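Local coordinates for periplasmic binding protein (Veillonella parvula, PDB 4OVK), which probably binds a solute in the periplasm and delivers it to an ABC transporter for uptake, at residues Trp278-Trp291 against Tyr304-Tyr318. Numbering follows the deposited sequence. Where two conformers were deposited one is given.
Sequences WDAPNVETPLMMKW and YILRDDLKQFYNTFY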
# COMPACT_ATOMS: atom_id res chain seq x y z
N TRP A 278 2.78 -3.10 -0.92
CA TRP A 278 2.28 -3.34 0.41
C TRP A 278 3.15 -2.69 1.48
O TRP A 278 2.89 -2.86 2.67
CB TRP A 278 2.19 -4.86 0.64
CG TRP A 278 1.06 -5.53 -0.07
CD1 TRP A 278 0.20 -4.98 -0.99
CD2 TRP A 278 0.68 -6.91 0.05
NE1 TRP A 278 -0.70 -5.93 -1.42
CE2 TRP A 278 -0.43 -7.12 -0.80
CE3 TRP A 278 1.16 -7.99 0.81
CZ2 TRP A 278 -1.06 -8.36 -0.92
CZ3 TRP A 278 0.52 -9.23 0.69
CH2 TRP A 278 -0.57 -9.40 -0.17
N ASP A 279 4.13 -1.90 1.03
CA ASP A 279 5.14 -1.26 1.88
C ASP A 279 4.59 -0.10 2.71
O ASP A 279 5.26 0.32 3.65
CB ASP A 279 6.30 -0.71 1.02
CG ASP A 279 7.00 -1.81 0.20
OD1 ASP A 279 7.67 -2.69 0.77
OD2 ASP A 279 6.90 -1.77 -1.04
N ALA A 280 3.42 0.42 2.33
CA ALA A 280 2.74 1.48 3.07
C ALA A 280 1.23 1.24 3.06
O ALA A 280 0.74 0.37 2.34
CB ALA A 280 3.07 2.84 2.47
N PRO A 281 0.47 2.01 3.86
CA PRO A 281 -0.97 1.74 3.94
C PRO A 281 -1.70 1.72 2.59
O PRO A 281 -1.50 2.60 1.75
CB PRO A 281 -1.49 2.87 4.84
CG PRO A 281 -0.30 3.29 5.65
CD PRO A 281 0.87 3.12 4.73
N ASN A 282 -2.57 0.71 2.45
CA ASN A 282 -3.36 0.44 1.24
C ASN A 282 -4.52 -0.53 1.55
O ASN A 282 -4.67 -1.01 2.67
CB ASN A 282 -2.45 -0.13 0.14
CG ASN A 282 -2.08 -1.56 0.38
OD1 ASN A 282 -2.73 -2.46 -0.14
ND2 ASN A 282 -1.03 -1.79 1.19
N VAL A 283 -5.33 -0.83 0.55
CA VAL A 283 -6.55 -1.62 0.75
C VAL A 283 -6.24 -3.10 1.13
O VAL A 283 -7.00 -3.76 1.83
CB VAL A 283 -7.47 -1.48 -0.49
CG1 VAL A 283 -7.14 -2.51 -1.57
CG2 VAL A 283 -8.92 -1.58 -0.09
N GLU A 284 -5.08 -3.57 0.73
CA GLU A 284 -4.63 -4.94 1.00
C GLU A 284 -3.69 -5.06 2.23
O GLU A 284 -3.14 -6.13 2.49
CB GLU A 284 -3.96 -5.49 -0.26
CG GLU A 284 -4.93 -5.55 -1.44
CD GLU A 284 -4.29 -5.91 -2.76
OE1 GLU A 284 -3.07 -5.78 -2.92
OE2 GLU A 284 -5.05 -6.26 -3.68
N THR A 285 -3.53 -3.99 2.99
CA THR A 285 -2.66 -4.02 4.18
C THR A 285 -2.89 -5.22 5.13
O THR A 285 -1.91 -5.80 5.61
CB THR A 285 -2.70 -2.70 4.96
OG1 THR A 285 -2.13 -1.66 4.16
CG2 THR A 285 -1.92 -2.80 6.28
N PRO A 286 -4.15 -5.61 5.37
CA PRO A 286 -4.33 -6.80 6.22
C PRO A 286 -3.63 -8.07 5.70
O PRO A 286 -3.22 -8.92 6.51
CB PRO A 286 -5.85 -6.99 6.24
CG PRO A 286 -6.38 -5.63 6.06
CD PRO A 286 -5.45 -4.95 5.10
N LEU A 287 -3.50 -8.19 4.38
CA LEU A 287 -2.79 -9.33 3.79
C LEU A 287 -1.28 -9.23 4.02
O LEU A 287 -0.60 -10.22 4.30
CB LEU A 287 -3.12 -9.46 2.30
CG LEU A 287 -4.60 -9.72 2.02
CD1 LEU A 287 -4.93 -9.45 0.58
CD2 LEU A 287 -5.03 -11.15 2.42
N MSE A 288 -0.76 -8.01 3.95
CA MSE A 288 0.64 -7.76 4.28
C MSE A 288 0.92 -8.11 5.73
O MSE A 288 1.95 -8.71 6.02
CB MSE A 288 0.97 -6.30 4.01
CG MSE A 288 2.37 -5.91 4.49
SE MSE A 288 3.78 -7.00 3.65
CE MSE A 288 5.20 -5.63 3.72
N MSE A 289 0.01 -7.77 6.63
CA MSE A 289 0.20 -8.07 8.06
C MSE A 289 0.24 -9.58 8.28
O MSE A 289 1.04 -10.10 9.07
CB MSE A 289 -0.93 -7.44 8.87
CG MSE A 289 -0.86 -5.94 8.79
SE MSE A 289 0.48 -5.29 10.05
CE MSE A 289 -0.80 -3.99 10.79
N LYS A 290 -0.60 -10.29 7.55
CA LYS A 290 -0.63 -11.74 7.62
C LYS A 290 0.66 -12.39 7.11
O LYS A 290 1.16 -13.33 7.74
CB LYS A 290 -1.85 -12.29 6.92
CG LYS A 290 -3.08 -12.17 7.81
CD LYS A 290 -4.36 -12.68 7.18
CE LYS A 290 -5.39 -12.90 8.29
NZ LYS A 290 -6.69 -13.42 7.81
N TRP A 291 1.22 -11.86 6.03
CA TRP A 291 2.50 -12.33 5.51
C TRP A 291 3.60 -12.12 6.55
O TRP A 291 4.34 -13.06 6.86
CB TRP A 291 2.82 -11.62 4.19
CG TRP A 291 4.08 -12.02 3.54
CD1 TRP A 291 4.30 -13.14 2.80
CD2 TRP A 291 5.31 -11.30 3.55
NE1 TRP A 291 5.60 -13.17 2.36
CE2 TRP A 291 6.23 -12.04 2.79
CE3 TRP A 291 5.73 -10.09 4.12
CZ2 TRP A 291 7.54 -11.61 2.60
CZ3 TRP A 291 7.02 -9.67 3.93
CH2 TRP A 291 7.91 -10.42 3.16
N TYR A 304 -4.46 -19.18 10.17
CA TYR A 304 -4.92 -18.77 8.84
C TYR A 304 -3.96 -19.28 7.78
O TYR A 304 -2.79 -19.60 8.06
CB TYR A 304 -5.06 -17.25 8.72
CG TYR A 304 -3.79 -16.48 8.97
CD1 TYR A 304 -2.86 -16.26 7.96
CD2 TYR A 304 -3.52 -15.94 10.23
CE1 TYR A 304 -1.69 -15.56 8.20
CE2 TYR A 304 -2.36 -15.22 10.47
CZ TYR A 304 -1.45 -15.03 9.45
OH TYR A 304 -0.30 -14.30 9.69
N ILE A 305 -4.47 -19.39 6.56
CA ILE A 305 -3.67 -19.74 5.38
C ILE A 305 -3.71 -18.54 4.45
O ILE A 305 -4.76 -18.19 3.89
CB ILE A 305 -4.24 -20.98 4.68
CG1 ILE A 305 -4.27 -22.18 5.64
CG2 ILE A 305 -3.42 -21.31 3.44
CD1 ILE A 305 -5.06 -23.36 5.10
N LEU A 306 -2.56 -17.89 4.29
CA LEU A 306 -2.46 -16.62 3.58
C LEU A 306 -2.96 -16.75 2.14
O LEU A 306 -3.70 -15.89 1.67
CB LEU A 306 -1.02 -16.12 3.61
CG LEU A 306 -0.77 -14.81 2.84
CD1 LEU A 306 -1.70 -13.70 3.32
CD2 LEU A 306 0.69 -14.40 2.95
N ARG A 307 -2.57 -17.82 1.46
CA ARG A 307 -2.99 -18.04 0.07
C ARG A 307 -4.52 -18.05 -0.06
O ARG A 307 -5.06 -17.51 -1.01
CB ARG A 307 -2.38 -19.36 -0.43
CG ARG A 307 -3.03 -20.01 -1.63
CD ARG A 307 -2.30 -21.29 -2.01
NE ARG A 307 -0.85 -21.09 -2.15
CZ ARG A 307 -0.21 -20.90 -3.30
NH1 ARG A 307 -0.85 -20.90 -4.46
NH2 ARG A 307 1.11 -20.72 -3.29
N ASP A 308 -5.20 -18.71 0.87
CA ASP A 308 -6.66 -18.76 0.86
C ASP A 308 -7.26 -17.38 1.11
O ASP A 308 -8.24 -17.01 0.48
CB ASP A 308 -7.20 -19.74 1.92
CG ASP A 308 -6.81 -21.17 1.64
OD1 ASP A 308 -6.39 -21.48 0.51
OD2 ASP A 308 -6.92 -22.01 2.57
N ASP A 309 -6.69 -16.64 2.05
CA ASP A 309 -7.21 -15.33 2.39
C ASP A 309 -7.00 -14.37 1.22
O ASP A 309 -7.86 -13.53 0.93
CB ASP A 309 -6.54 -14.78 3.64
CG ASP A 309 -6.84 -15.59 4.89
OD1 ASP A 309 -7.73 -16.49 4.86
OD2 ASP A 309 -6.17 -15.33 5.90
N LEU A 310 -5.86 -14.49 0.53
CA LEU A 310 -5.58 -13.69 -0.66
C LEU A 310 -6.61 -14.01 -1.76
O LEU A 310 -7.19 -13.10 -2.34
CB LEU A 310 -4.15 -13.95 -1.14
CG LEU A 310 -3.65 -13.24 -2.39
CD1 LEU A 310 -3.61 -11.74 -2.17
CD2 LEU A 310 -2.30 -13.75 -2.82
N LYS A 311 -6.83 -15.30 -2.04
CA LYS A 311 -7.81 -15.70 -3.05
C LYS A 311 -9.21 -15.19 -2.70
O LYS A 311 -9.92 -14.68 -3.57
CB LYS A 311 -7.85 -17.21 -3.23
CG LYS A 311 -6.59 -17.74 -3.89
CD LYS A 311 -6.49 -19.25 -3.79
CE LYS A 311 -7.49 -19.91 -4.70
NZ LYS A 311 -7.18 -21.36 -4.82
N GLN A 312 -9.58 -15.33 -1.43
CA GLN A 312 -10.89 -14.87 -0.96
C GLN A 312 -11.06 -13.37 -1.18
O GLN A 312 -12.11 -12.94 -1.67
CB GLN A 312 -11.10 -15.21 0.51
CG GLN A 312 -12.42 -14.75 1.08
CD GLN A 312 -12.48 -14.93 2.59
OE1 GLN A 312 -11.84 -14.20 3.36
NE2 GLN A 312 -13.25 -15.90 3.02
N PHE A 313 -10.03 -12.60 -0.82
CA PHE A 313 -10.07 -11.14 -0.97
C PHE A 313 -10.27 -10.74 -2.44
O PHE A 313 -11.17 -9.95 -2.76
CB PHE A 313 -8.81 -10.52 -0.40
CG PHE A 313 -8.85 -9.01 -0.31
CD1 PHE A 313 -8.57 -8.22 -1.41
CD2 PHE A 313 -9.17 -8.40 0.89
CE1 PHE A 313 -8.59 -6.83 -1.31
CE2 PHE A 313 -9.22 -7.02 0.99
CZ PHE A 313 -8.94 -6.24 -0.12
N TYR A 314 -9.47 -11.31 -3.34
CA TYR A 314 -9.55 -10.98 -4.78
C TYR A 314 -10.90 -11.41 -5.35
O TYR A 314 -11.51 -10.69 -6.13
CB TYR A 314 -8.36 -11.60 -5.56
CG TYR A 314 -7.13 -10.71 -5.51
CD1 TYR A 314 -6.59 -10.29 -4.30
CD2 TYR A 314 -6.52 -10.28 -6.68
CE1 TYR A 314 -5.52 -9.43 -4.24
CE2 TYR A 314 -5.45 -9.40 -6.64
CZ TYR A 314 -4.94 -8.98 -5.43
OH TYR A 314 -3.89 -8.10 -5.38
N ASN A 315 -11.39 -12.58 -4.95
CA ASN A 315 -12.70 -13.04 -5.41
C ASN A 315 -13.84 -12.12 -4.91
O ASN A 315 -14.73 -11.74 -5.69
CB ASN A 315 -12.97 -14.49 -4.96
CG ASN A 315 -14.38 -14.92 -5.27
OD1 ASN A 315 -15.29 -14.81 -4.44
ND2 ASN A 315 -14.60 -15.38 -6.50
N THR A 316 -13.79 -11.76 -3.64
CA THR A 316 -14.89 -11.00 -3.01
C THR A 316 -14.95 -9.58 -3.53
O THR A 316 -16.03 -9.09 -3.92
CB THR A 316 -14.72 -11.00 -1.48
OG1 THR A 316 -14.86 -12.34 -0.99
CG2 THR A 316 -15.77 -10.12 -0.79
N PHE A 317 -13.81 -8.93 -3.56
CA PHE A 317 -13.77 -7.50 -3.85
C PHE A 317 -13.52 -7.14 -5.31
O PHE A 317 -14.02 -6.12 -5.80
CB PHE A 317 -12.78 -6.81 -2.90
CG PHE A 317 -13.20 -6.90 -1.46
CD1 PHE A 317 -14.37 -6.29 -1.02
CD2 PHE A 317 -12.44 -7.61 -0.55
CE1 PHE A 317 -14.77 -6.39 0.30
CE2 PHE A 317 -12.83 -7.70 0.78
CZ PHE A 317 -13.99 -7.08 1.21
N TYR A 318 -12.77 -7.98 -6.02
CA TYR A 318 -12.41 -7.68 -7.41
C TYR A 318 -13.08 -8.63 -8.42
O TYR A 318 -12.94 -8.44 -9.63
CB TYR A 318 -10.90 -7.78 -7.62
CG TYR A 318 -10.01 -7.07 -6.64
CD1 TYR A 318 -10.39 -5.89 -6.01
CD2 TYR A 318 -8.73 -7.55 -6.38
CE1 TYR A 318 -9.54 -5.24 -5.13
CE2 TYR A 318 -7.88 -6.90 -5.51
CZ TYR A 318 -8.28 -5.73 -4.90
OH TYR A 318 -7.44 -5.09 -4.03
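Two tyrosine hydroxyls converge on one carboxylate oxygen of the buried Glu-284. Tyr-318 OH donates to Glu-284 OE2 at 2.7 Å, on the anti side, tilted 35° out of the carboxylate plane. Tyr-314 OH bonds that OE2 weakly. OE1 accepts from Trp-278 NE1 at 2.8 Å, in the indole plane, and from Ile-275 N. Bonds at both oxygens probably fix the carboxylate's rotation.

Leu-287 is a knob among Leu-306, Asp-309, Leu-310 and Phe-313. Its CD1 lies over one Phe-313 face and meets Leu-310 CD1 at 3.8 Å.

Lys-290 runs extended across Tyr-304, its CG making a CH-pi contact 3.9 Å from the ring centroid. NZ reaches Asp-309 OD2 at 2.8 Å in a salt bridge, from above the carboxylate plane. Tyr-304 CG lies between its backbone N and carbonyl carbon (chi1 59°), turning the ring toward Lys-290; Tyr-304 OH donates to Lys-290 O at 2.6 Å, in the carbonyl plane, on a lone pair. A leucine here would probably leave that carbonyl without this donor and the lysine chain freer to swing.

The axis of segment 285-291, part of helix 285-296, runs antiparallel to that of 306-318 (173°) and comes within 10.4 Å. This helical hairpin packs against helix 324-331 and helix 150-170, the latter consistent with the family's lobe-joining helix. Asp-279 OD1 bonds Tyr-183 OH on strand 180-184, placing the loop beside the second lobe's parallel sheet.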